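Local coordinates for protein Aac(6')-ib (Escherichia coli, PDB 1V0C) that probably acetylates the 6'-amino group of aminoglycoside antibiotics such as kanamycin with acetyl-CoA, which confers resistance to them, at residues Ile90-Ser95 with Asp118-Asn123. The protein carries 2 engineered substitutions. Residues are numbered along the deposited sequence; the frame is centred on the assembly and turned at random.
Sequences IGYAQS and DQLLAN. With KNC (kanamycin c), chain C.
Gln-94 and Asp-118 join their side chains and both hold kanamycin C. Gln-94 NE2 donates to Asp-118 OD2 at 2.8 Å. The carboxylate oxygen lies near the amide plane, yet the amide meets it from above the carboxylate plane. The same NE2 reaches O10 of kanamycin C at 3.1 Å. Tyr-92 OH donates to an in-plane lone pair of Gln-94 OE1 at 2.9 Å. Both ends of the amide are thus engaged, which fixes its flip. Its chain is extended beyond CG (chi2 180°), which carries the amide out to the deoxystreptamine ring. While OD2 of Asp-118 accepts from Gln-94, OD1 accepts from the 6'-hydroxyl O1 and from the deoxystreptamine amine N2, the latter at 2.6 Å. Kanamycin B has its acetylated amine at this 6' position.

The backbones form an antiparallel ladder. Tyr-92 and Leu-120 are one hydrogen-bonded pair, Gln-94 and Asp-118 the next. Beyond them Ala-122 N donates to Ile-90 O at 2.7 Å, and a water links that oxygen to Asn-123 N.

Packing between side chains is modest. Tyr-92 CB rests on Leu-120 CG at 4.0 Å. On the other face Ala-93 CB meets Gln-119 CB at 3.7 Å, and Ile-90 CD1 lies alongside Leu-121 CD2.

These are central strands of the GNAT sheet. Leu-121 N hydrogen-bonds acetyl-CoA, so strand 114-121 serves both substrates, with the aminoglycoside at Asp-118. Helix 131-144 covers Ala-93 and Gln-119, while helix 36-42 packs on Tyr-92 and Ala-122. A classic bulge pairs both Ile-90 and Gly-91 with Ala-83 of strand 78-85.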
ATOM      1  N   ILE A  90      -0.498  -9.797   9.977  1.00 16.36           N
ATOM      2  CA  ILE A  90       0.542  -8.876  10.466  1.00 16.11           C
ATOM      3  C   ILE A  90       0.435  -7.452   9.904  1.00 15.01           C
ATOM      4  O   ILE A  90       1.191  -6.561  10.293  1.00 15.20           O
ATOM      5  CB  ILE A  90       1.975  -9.425  10.194  1.00 15.87           C
ATOM      6  CG1 ILE A  90       2.181  -9.668   8.691  1.00 16.86           C
ATOM      7  CG2 ILE A  90       2.210 -10.702  11.029  1.00 16.32           C
ATOM      8  CD1 ILE A  90       3.628  -9.498   8.195  1.00 20.05           C
ATOM      9  N   GLY A  91      -0.484  -7.234   8.975  1.00 14.50           N
ATOM     10  CA  GLY A  91      -0.658  -5.887   8.442  1.00 13.41           C
ATOM     11  C   GLY A  91      -1.760  -5.767   7.419  1.00 12.24           C
ATOM     12  O   GLY A  91      -2.370  -6.768   7.032  1.00 12.54           O
ATOM     13  N   TYR A  92      -1.986  -4.531   6.981  1.00 11.26           N
ATOM     14  CA  TYR A  92      -2.977  -4.196   5.970  1.00 10.34           C
ATOM     15  C   TYR A  92      -2.253  -3.584   4.779  1.00 10.19           C
ATOM     16  O   TYR A  92      -1.281  -2.842   4.951  1.00  9.91           O
ATOM     17  CB  TYR A  92      -4.018  -3.208   6.549  1.00 10.23           C
ATOM     18  CG  TYR A  92      -4.949  -2.572   5.503  1.00 10.14           C
ATOM     19  CD1 TYR A  92      -6.122  -3.227   5.096  1.00  8.01           C
ATOM     20  CD2 TYR A  92      -4.658  -1.331   4.940  1.00  7.38           C
ATOM     21  CE1 TYR A  92      -6.972  -2.664   4.149  1.00  9.18           C
ATOM     22  CE2 TYR A  92      -5.505  -0.759   3.991  1.00 10.43           C
ATOM     23  CZ  TYR A  92      -6.663  -1.450   3.592  1.00  9.81           C
ATOM     24  OH  TYR A  92      -7.518  -0.914   2.663  1.00 10.68           O
ATOM     25  N   ALA A  93      -2.701  -3.930   3.572  1.00  9.50           N
ATOM     26  CA  ALA A  93      -2.257  -3.256   2.366  1.00  9.36           C
ATOM     27  C   ALA A  93      -3.448  -2.997   1.465  1.00  9.14           C
ATOM     28  O   ALA A  93      -4.499  -3.633   1.595  1.00  9.48           O
ATOM     29  CB  ALA A  93      -1.171  -4.078   1.625  1.00  8.82           C
ATOM     30  N   GLN A  94      -3.279  -2.056   0.552  1.00  8.89           N
ATOM     31  CA  GLN A  94      -4.232  -1.827  -0.510  1.00  8.59           C
ATOM     32  C   GLN A  94      -3.505  -1.517  -1.819  1.00  9.45           C
ATOM     33  O   GLN A  94      -2.386  -0.973  -1.816  1.00  8.71           O
ATOM     34  CB  GLN A  94      -5.218  -0.699  -0.161  1.00  9.04           C
ATOM     35  CG  GLN A  94      -4.557   0.587   0.308  1.00  8.11           C
ATOM     36  CD  GLN A  94      -5.543   1.685   0.635  1.00  8.52           C
ATOM     37  OE1 GLN A  94      -6.586   1.440   1.240  1.00  9.77           O
ATOM     38  NE2 GLN A  94      -5.195   2.918   0.268  1.00  7.72           N
ATOM     39  N   SER A  95      -4.150  -1.879  -2.933  1.00  9.38           N
ATOM     40  CA  SER A  95      -3.724  -1.427  -4.250  1.00  9.10           C
ATOM     41  C   SER A  95      -4.890  -0.688  -4.871  1.00  8.89           C
ATOM     42  O   SER A  95      -6.036  -0.915  -4.502  1.00  9.70           O
ATOM     43  CB  SER A  95      -3.259  -2.604  -5.118  1.00  9.48           C
ATOM     44  OG  SER A  95      -4.345  -3.488  -5.371  1.00 11.55           O
ATOM     45  N   ASP A 118      -0.469   1.272  -0.712  1.00  9.19           N
ATOM     46  CA  ASP A 118      -0.320   1.765   0.658  1.00  9.78           C
ATOM     47  C   ASP A 118      -0.312   0.547   1.572  1.00 10.28           C
ATOM     48  O   ASP A 118      -0.946  -0.454   1.268  1.00 11.13           O
ATOM     49  CB  ASP A 118      -1.511   2.643   1.068  1.00  9.97           C
ATOM     50  CG  ASP A 118      -1.757   3.778   0.115  1.00 10.40           C
ATOM     51  OD1 ASP A 118      -1.002   4.763   0.185  1.00  9.89           O
ATOM     52  OD2 ASP A 118      -2.730   3.703  -0.679  1.00 11.00           O
ATOM     53  N   GLN A 119       0.407   0.608   2.684  1.00 10.18           N
ATOM     54  CA  GLN A 119       0.426  -0.524   3.590  1.00 11.59           C
ATOM     55  C   GLN A 119       0.855  -0.123   4.999  1.00 10.96           C
ATOM     56  O   GLN A 119       1.387   0.966   5.201  1.00 11.14           O
ATOM     57  CB  GLN A 119       1.273  -1.694   3.043  1.00 11.06           C
ATOM     58  CG  GLN A 119       2.790  -1.483   3.056  1.00 16.53           C
ATOM     59  CD  GLN A 119       3.216  -0.276   2.231  1.00 21.55           C
ATOM     60  OE1 GLN A 119       2.884  -0.156   1.025  1.00 22.46           O
ATOM     61  NE2 GLN A 119       3.969   0.627   2.870  1.00 23.75           N
ATOM     62  N   LEU A 120       0.602  -1.005   5.956  1.00 10.45           N
ATOM     63  CA  LEU A 120       1.014  -0.794   7.334  1.00 11.29           C
ATOM     64  C   LEU A 120       1.294  -2.159   7.973  1.00 12.04           C
ATOM     65  O   LEU A 120       0.731  -3.172   7.559  1.00 11.89           O
ATOM     66  CB  LEU A 120      -0.087  -0.050   8.119  1.00 11.29           C
ATOM     67  CG  LEU A 120      -1.470  -0.718   8.303  1.00 11.05           C
ATOM     68  CD1 LEU A 120      -1.575  -1.515   9.631  1.00 10.95           C
ATOM     69  CD2 LEU A 120      -2.614   0.286   8.194  1.00 10.66           C
ATOM     70  N   LEU A 121       2.164  -2.168   8.974  1.00 12.35           N
ATOM     71  CA  LEU A 121       2.359  -3.322   9.826  1.00 12.63           C
ATOM     72  C   LEU A 121       1.590  -3.128  11.154  1.00 13.51           C
ATOM     73  O   LEU A 121       1.652  -2.064  11.785  1.00 13.63           O
ATOM     74  CB  LEU A 121       3.858  -3.570  10.051  1.00 12.30           C
ATOM     75  CG  LEU A 121       4.681  -4.040   8.832  1.00 11.90           C
ATOM     76  CD1 LEU A 121       6.205  -4.041   9.130  1.00 10.03           C
ATOM     77  CD2 LEU A 121       4.214  -5.435   8.379  1.00 11.78           C
ATOM     78  N   ALA A 122       0.853  -4.159  11.542  1.00 14.46           N
ATOM     79  CA  ALA A 122      -0.022  -4.127  12.719  1.00 15.75           C
ATOM     80  C   ALA A 122       0.720  -3.991  14.044  1.00 16.50           C
ATOM     81  O   ALA A 122       0.213  -3.353  14.966  1.00 17.64           O
ATOM     82  CB  ALA A 122      -0.866  -5.382  12.751  1.00 15.34           C
ATOM     83  N   ASN A 123       1.899  -4.611  14.143  1.00 17.39           N
ATOM     84  CA  ASN A 123       2.576  -4.781  15.444  1.00 18.26           C
ATOM     85  C   ASN A 123       3.825  -3.934  15.567  1.00 18.50           C
ATOM     86  O   ASN A 123       4.761  -4.094  14.783  1.00 18.06           O
ATOM     87  CB  ASN A 123       2.902  -6.265  15.710  1.00 17.60           C
ATOM     88  CG  ASN A 123       1.668  -7.164  15.631  1.00 17.42           C
ATOM     89  OD1 ASN A 123       0.652  -6.900  16.264  1.00 16.84           O
ATOM     90  ND2 ASN A 123       1.754  -8.215  14.827  1.00 15.73           N
TER
HETATM   91  C2  KNC C1201      -4.573   6.454   3.855  1.00 26.26           C
HETATM   92  C3  KNC C1201      -3.725   7.593   4.494  1.00 27.78           C
HETATM   93  C4  KNC C1201      -2.284   7.117   4.710  1.00 29.92           C
HETATM   94  C5  KNC C1201      -1.763   6.600   3.376  1.00 28.30           C
HETATM   95  C6  KNC C1201      -0.568   5.863   3.732  1.00 30.32           C
HETATM   96  C7  KNC C1201      -4.581   7.432  -2.615  1.00 21.55           C
HETATM   97  C8  KNC C1201      -5.576   6.551  -1.841  1.00 22.86           C
HETATM   98  C9  KNC C1201      -5.429   6.740  -0.315  1.00 22.59           C
HETATM   99  C10 KNC C1201      -3.960   6.605   0.174  1.00 21.68           C
HETATM  100  C11 KNC C1201      -2.937   7.463  -0.666  1.00 19.04           C
HETATM  101  C12 KNC C1201      -3.116   7.162  -2.177  1.00 17.79           C
HETATM  102  C13 KNC C1201      -7.926   6.084  -2.344  1.00 32.04           C
HETATM  103  C14 KNC C1201      -8.890   6.466  -3.490  1.00 32.54           C
HETATM  104  C15 KNC C1201      -9.645   7.766  -3.161  1.00 34.02           C
HETATM  105  C16 KNC C1201     -10.374   7.664  -1.807  1.00 36.38           C
HETATM  106  C17 KNC C1201      -9.398   7.246  -0.684  1.00 37.78           C
HETATM  107  C18 KNC C1201     -10.136   7.186   0.699  1.00 40.16           C
HETATM  108  N2  KNC C1201      -1.529   7.276  -0.187  1.00  9.69           N
HETATM  109  N3  KNC C1201      -4.824   7.314  -4.092  1.00 18.60           N
HETATM  110  N4  KNC C1201     -10.617   8.104  -4.204  1.00 33.11           N
HETATM  111  C1  KNC C1201      -3.941   5.933   2.529  1.00 25.33           C
HETATM  112  O5  KNC C1201      -2.590   5.577   2.747  1.00 27.31           O
HETATM  113  O7  KNC C1201      -4.286   8.124   5.717  1.00 29.26           O
HETATM  114  O8  KNC C1201      -1.426   8.187   5.145  1.00 31.82           O
HETATM  115  O9  KNC C1201      -3.956   6.977   1.537  1.00 22.18           O
HETATM  116  O1  KNC C1201       0.092   5.576   2.501  1.00 34.37           O
HETATM  117  O10 KNC C1201      -6.266   5.799   0.393  1.00 21.95           O
HETATM  118  O11 KNC C1201      -6.836   7.061  -2.249  1.00 26.96           O
HETATM  119  O12 KNC C1201      -8.673   5.991  -1.069  1.00 35.97           O
HETATM  120  O13 KNC C1201      -8.166   6.610  -4.709  1.00 31.23           O
HETATM  121  O14 KNC C1201     -10.948   8.947  -1.516  1.00 38.50           O
HETATM  122  O15 KNC C1201      -9.943   5.905   1.335  1.00 41.79           O
HETATM  123  N6  KNC C1201      -5.909   6.941   3.539  1.00 23.66           N
HETATM  124  O   HOH W   1       3.107  -6.350  12.116  1.00 14.16           O